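Local coordinates for protein metallocarboxypeptidase (Trypanosoma cruzi, PDB 3DWC) that probably removes single amino acids, other than proline, from the C-terminal ends of peptides as a metal-dependent carboxypeptidase of the M32 family, at residues H491-R494 and H495-R499. Sequence-based numbering, arbitrary orientation.
Sequences HYRR and HLERR. With SO4 (sulfate ion), chain V.
Tyr492, Arg493 and Arg494 each meet the residue four positions on, Leu496, Glu497 and Arg498, in a local i to i+4 contact within helix 490-501, the last helix of the chain. On the buried side, Leu496 sets CD1 over one face of the Tyr492 ring in a CH-pi contact, 3.9 Å from the ring centroid and 14° off its normal. Helix 421-441 packs against Tyr492, and Trp181 and Leu185 of helix 168-196 against Leu496. Nearer the surface, Arg493 and Glu497 form a salt bridge, NE of Arg493 lying 3.0 Å from OE1 of Glu497. With CG anti to the backbone N (chi1 -179°) and the chain extended, Arg493 brings NE to OE1 from above the carboxylate plane, the two planar groups turned 69° apart. A water donates to the same OE1 and accepts a weak bond from NH2 of Arg493. CG of Arg494 lies over a face of the Arg498 guanidinium, 3.5 Å from NH2 of Arg498; beyond it the chain bends at chi2 and chi3 and carries the guanidinium to a sulfate, probably from the crystallisation liquor, bound through NH2 and, weakly, NH1, and also by ND2 of Asn488. Such i to i+4 pairing is characteristic of an alpha-helix, here an amphipathic one with Tyr492 and Leu496 packed into the largely helical M32 fold.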
ATOM      1  N   HIS B 491       3.949  17.339  37.754  1.00 28.35           N
ATOM      2  CA  HIS B 491       5.061  16.547  37.250  1.00 28.56           C
ATOM      3  C   HIS B 491       5.789  17.185  36.053  1.00 28.30           C
ATOM      4  O   HIS B 491       7.020  17.165  35.992  1.00 28.17           O
ATOM      5  CB  HIS B 491       4.602  15.119  36.922  1.00 28.11           C
ATOM      6  CG  HIS B 491       3.899  14.440  38.052  1.00 28.16           C
ATOM      7  ND1 HIS B 491       4.561  13.965  39.164  1.00 30.58           N
ATOM      8  CD2 HIS B 491       2.585  14.205  38.270  1.00 27.75           C
ATOM      9  CE1 HIS B 491       3.688  13.433  39.996  1.00 30.22           C
ATOM     10  NE2 HIS B 491       2.481  13.577  39.484  1.00 29.81           N
ATOM     11  N   TYR B 492       5.028  17.798  35.142  1.00 28.35           N
ATOM     12  CA  TYR B 492       5.601  18.436  33.940  1.00 28.90           C
ATOM     13  C   TYR B 492       6.379  19.656  34.389  1.00 28.75           C
ATOM     14  O   TYR B 492       7.478  19.878  33.949  1.00 28.03           O
ATOM     15  CB  TYR B 492       4.440  18.826  33.008  1.00 28.74           C
ATOM     16  CG  TYR B 492       4.754  19.360  31.628  1.00 29.43           C
ATOM     17  CD1 TYR B 492       5.817  18.868  30.854  1.00 28.77           C
ATOM     18  CD2 TYR B 492       3.929  20.306  31.059  1.00 30.85           C
ATOM     19  CE1 TYR B 492       6.036  19.328  29.568  1.00 27.91           C
ATOM     20  CE2 TYR B 492       4.162  20.782  29.765  1.00 31.05           C
ATOM     21  CZ  TYR B 492       5.205  20.289  29.036  1.00 28.62           C
ATOM     22  OH  TYR B 492       5.396  20.786  27.766  1.00 29.63           O
ATOM     23  N   ARG B 493       5.806  20.442  35.293  1.00 29.27           N
ATOM     24  CA  ARG B 493       6.507  21.587  35.873  1.00 29.24           C
ATOM     25  C   ARG B 493       7.862  21.198  36.513  1.00 28.68           C
ATOM     26  O   ARG B 493       8.863  21.838  36.270  1.00 26.65           O
ATOM     27  CB  ARG B 493       5.597  22.263  36.938  1.00 29.97           C
ATOM     28  CG  ARG B 493       6.205  23.470  37.600  1.00 29.18           C
ATOM     29  CD  ARG B 493       5.319  24.088  38.710  1.00 30.67           C
ATOM     30  NE  ARG B 493       5.954  25.300  39.198  1.00 32.16           N
ATOM     31  CZ  ARG B 493       5.403  26.237  39.970  1.00 33.21           C
ATOM     32  NH1 ARG B 493       4.165  26.149  40.431  1.00 35.09           N
ATOM     33  NH2 ARG B 493       6.134  27.286  40.291  1.00 36.12           N
ATOM     34  N   ARG B 494       7.858  20.191  37.384  1.00 28.40           N
ATOM     35  CA  ARG B 494       9.085  19.733  38.042  1.00 28.90           C
ATOM     36  C   ARG B 494      10.094  19.187  37.070  1.00 28.47           C
ATOM     37  O   ARG B 494      11.285  19.388  37.272  1.00 28.63           O
ATOM     38  CB  ARG B 494       8.806  18.611  39.047  1.00 30.28           C
ATOM     39  CG  ARG B 494       8.791  19.038  40.425  1.00 35.42           C
ATOM     40  CD  ARG B 494       7.486  19.090  40.940  1.00 41.65           C
ATOM     41  NE  ARG B 494       6.881  17.769  41.103  1.00 43.69           N
ATOM     42  CZ  ARG B 494       5.873  17.540  41.934  1.00 44.99           C
ATOM     43  NH1 ARG B 494       5.421  18.525  42.700  1.00 46.37           N
ATOM     44  NH2 ARG B 494       5.332  16.326  42.019  1.00 45.38           N
ATOM     45  N   HIS B 495       9.632  18.462  36.058  1.00 28.40           N
ATOM     46  CA  HIS B 495      10.503  17.999  34.928  1.00 28.44           C
ATOM     47  C   HIS B 495      11.181  19.170  34.208  1.00 29.05           C
ATOM     48  O   HIS B 495      12.399  19.168  33.992  1.00 26.98           O
ATOM     49  CB  HIS B 495       9.684  17.229  33.891  1.00 29.43           C
ATOM     50  CG  HIS B 495      10.409  17.010  32.584  1.00 27.71           C
ATOM     51  ND1 HIS B 495      11.481  16.148  32.477  1.00 26.39           N
ATOM     52  CD2 HIS B 495      10.201  17.505  31.338  1.00 28.37           C
ATOM     53  CE1 HIS B 495      11.934  16.157  31.243  1.00 27.85           C
ATOM     54  NE2 HIS B 495      11.180  16.981  30.523  1.00 25.82           N
ATOM     55  N   LEU B 496      10.381  20.165  33.810  1.00 28.73           N
ATOM     56  CA  LEU B 496      10.942  21.335  33.120  1.00 28.71           C
ATOM     57  C   LEU B 496      11.898  22.169  33.976  1.00 28.67           C
ATOM     58  O   LEU B 496      12.931  22.581  33.501  1.00 29.83           O
ATOM     59  CB  LEU B 496       9.823  22.211  32.480  1.00 28.51           C
ATOM     60  CG  LEU B 496       8.981  21.571  31.344  1.00 28.11           C
ATOM     61  CD1 LEU B 496       7.810  22.428  30.995  1.00 26.46           C
ATOM     62  CD2 LEU B 496       9.805  21.204  30.057  1.00 22.27           C
ATOM     63  N   GLU B 497      11.543  22.435  35.228  1.00 29.04           N
ATOM     64  CA  GLU B 497      12.414  23.107  36.211  1.00 28.81           C
ATOM     65  C   GLU B 497      13.751  22.411  36.446  1.00 29.32           C
ATOM     66  O   GLU B 497      14.820  23.051  36.396  1.00 27.48           O
ATOM     67  CB  GLU B 497      11.690  23.226  37.573  1.00 29.52           C
ATOM     68  CG  GLU B 497      10.556  24.228  37.569  1.00 28.84           C
ATOM     69  CD  GLU B 497       9.756  24.219  38.884  1.00 28.78           C
ATOM     70  OE1 GLU B 497       8.981  25.141  39.076  1.00 28.93           O
ATOM     71  OE2 GLU B 497       9.886  23.297  39.714  1.00 32.31           O
ATOM     72  N   ARG B 498      13.687  21.100  36.674  1.00 28.81           N
ATOM     73  CA  ARG B 498      14.861  20.302  36.905  1.00 29.96           C
ATOM     74  C   ARG B 498      15.800  20.217  35.725  1.00 30.04           C
ATOM     75  O   ARG B 498      17.016  20.225  35.909  1.00 30.03           O
ATOM     76  CB  ARG B 498      14.487  18.870  37.339  1.00 30.37           C
ATOM     77  CG  ARG B 498      13.898  18.851  38.739  1.00 31.17           C
ATOM     78  CD  ARG B 498      13.256  17.517  39.133  1.00 32.41           C
ATOM     79  NE  ARG B 498      12.565  17.671  40.417  1.00 32.29           N
ATOM     80  CZ  ARG B 498      11.698  16.779  40.925  1.00 35.62           C
ATOM     81  NH1 ARG B 498      11.396  15.673  40.280  1.00 34.98           N
ATOM     82  NH2 ARG B 498      11.119  17.008  42.087  1.00 35.93           N
ATOM     83  N   ARG B 499      15.231  20.108  34.533  1.00 30.15           N
ATOM     84  CA  ARG B 499      16.017  19.962  33.352  1.00 30.66           C
ATOM     85  C   ARG B 499      16.580  21.323  32.922  1.00 31.45           C
ATOM     86  O   ARG B 499      17.784  21.437  32.722  1.00 31.28           O
ATOM     87  CB  ARG B 499      15.200  19.314  32.255  1.00 29.95           C
ATOM     88  CG  ARG B 499      15.901  19.335  30.907  1.00 29.25           C
ATOM     89  CD  ARG B 499      15.229  18.414  29.914  1.00 29.40           C
ATOM     90  NE  ARG B 499      15.382  17.001  30.238  1.00 22.91           N
ATOM     91  CZ  ARG B 499      14.818  16.013  29.555  1.00 28.35           C
ATOM     92  NH1 ARG B 499      15.041  14.737  29.898  1.00 24.23           N
ATOM     93  NH2 ARG B 499      14.063  16.302  28.510  1.00 29.80           N
TER
HETATM   94  S   SO4 V 612       2.049  17.608  43.503  1.00 59.33           S
HETATM   95  O1  SO4 V 612       2.401  17.362  44.906  1.00 58.22           O
HETATM   96  O2  SO4 V 612       0.618  17.934  43.397  1.00 57.09           O
HETATM   97  O3  SO4 V 612       2.779  18.797  43.056  1.00 57.55           O
HETATM   98  O4  SO4 V 612       2.433  16.425  42.707  1.00 54.92           O
HETATM   99  O   HOH W   1       9.067  27.642  38.579  1.00 27.19           O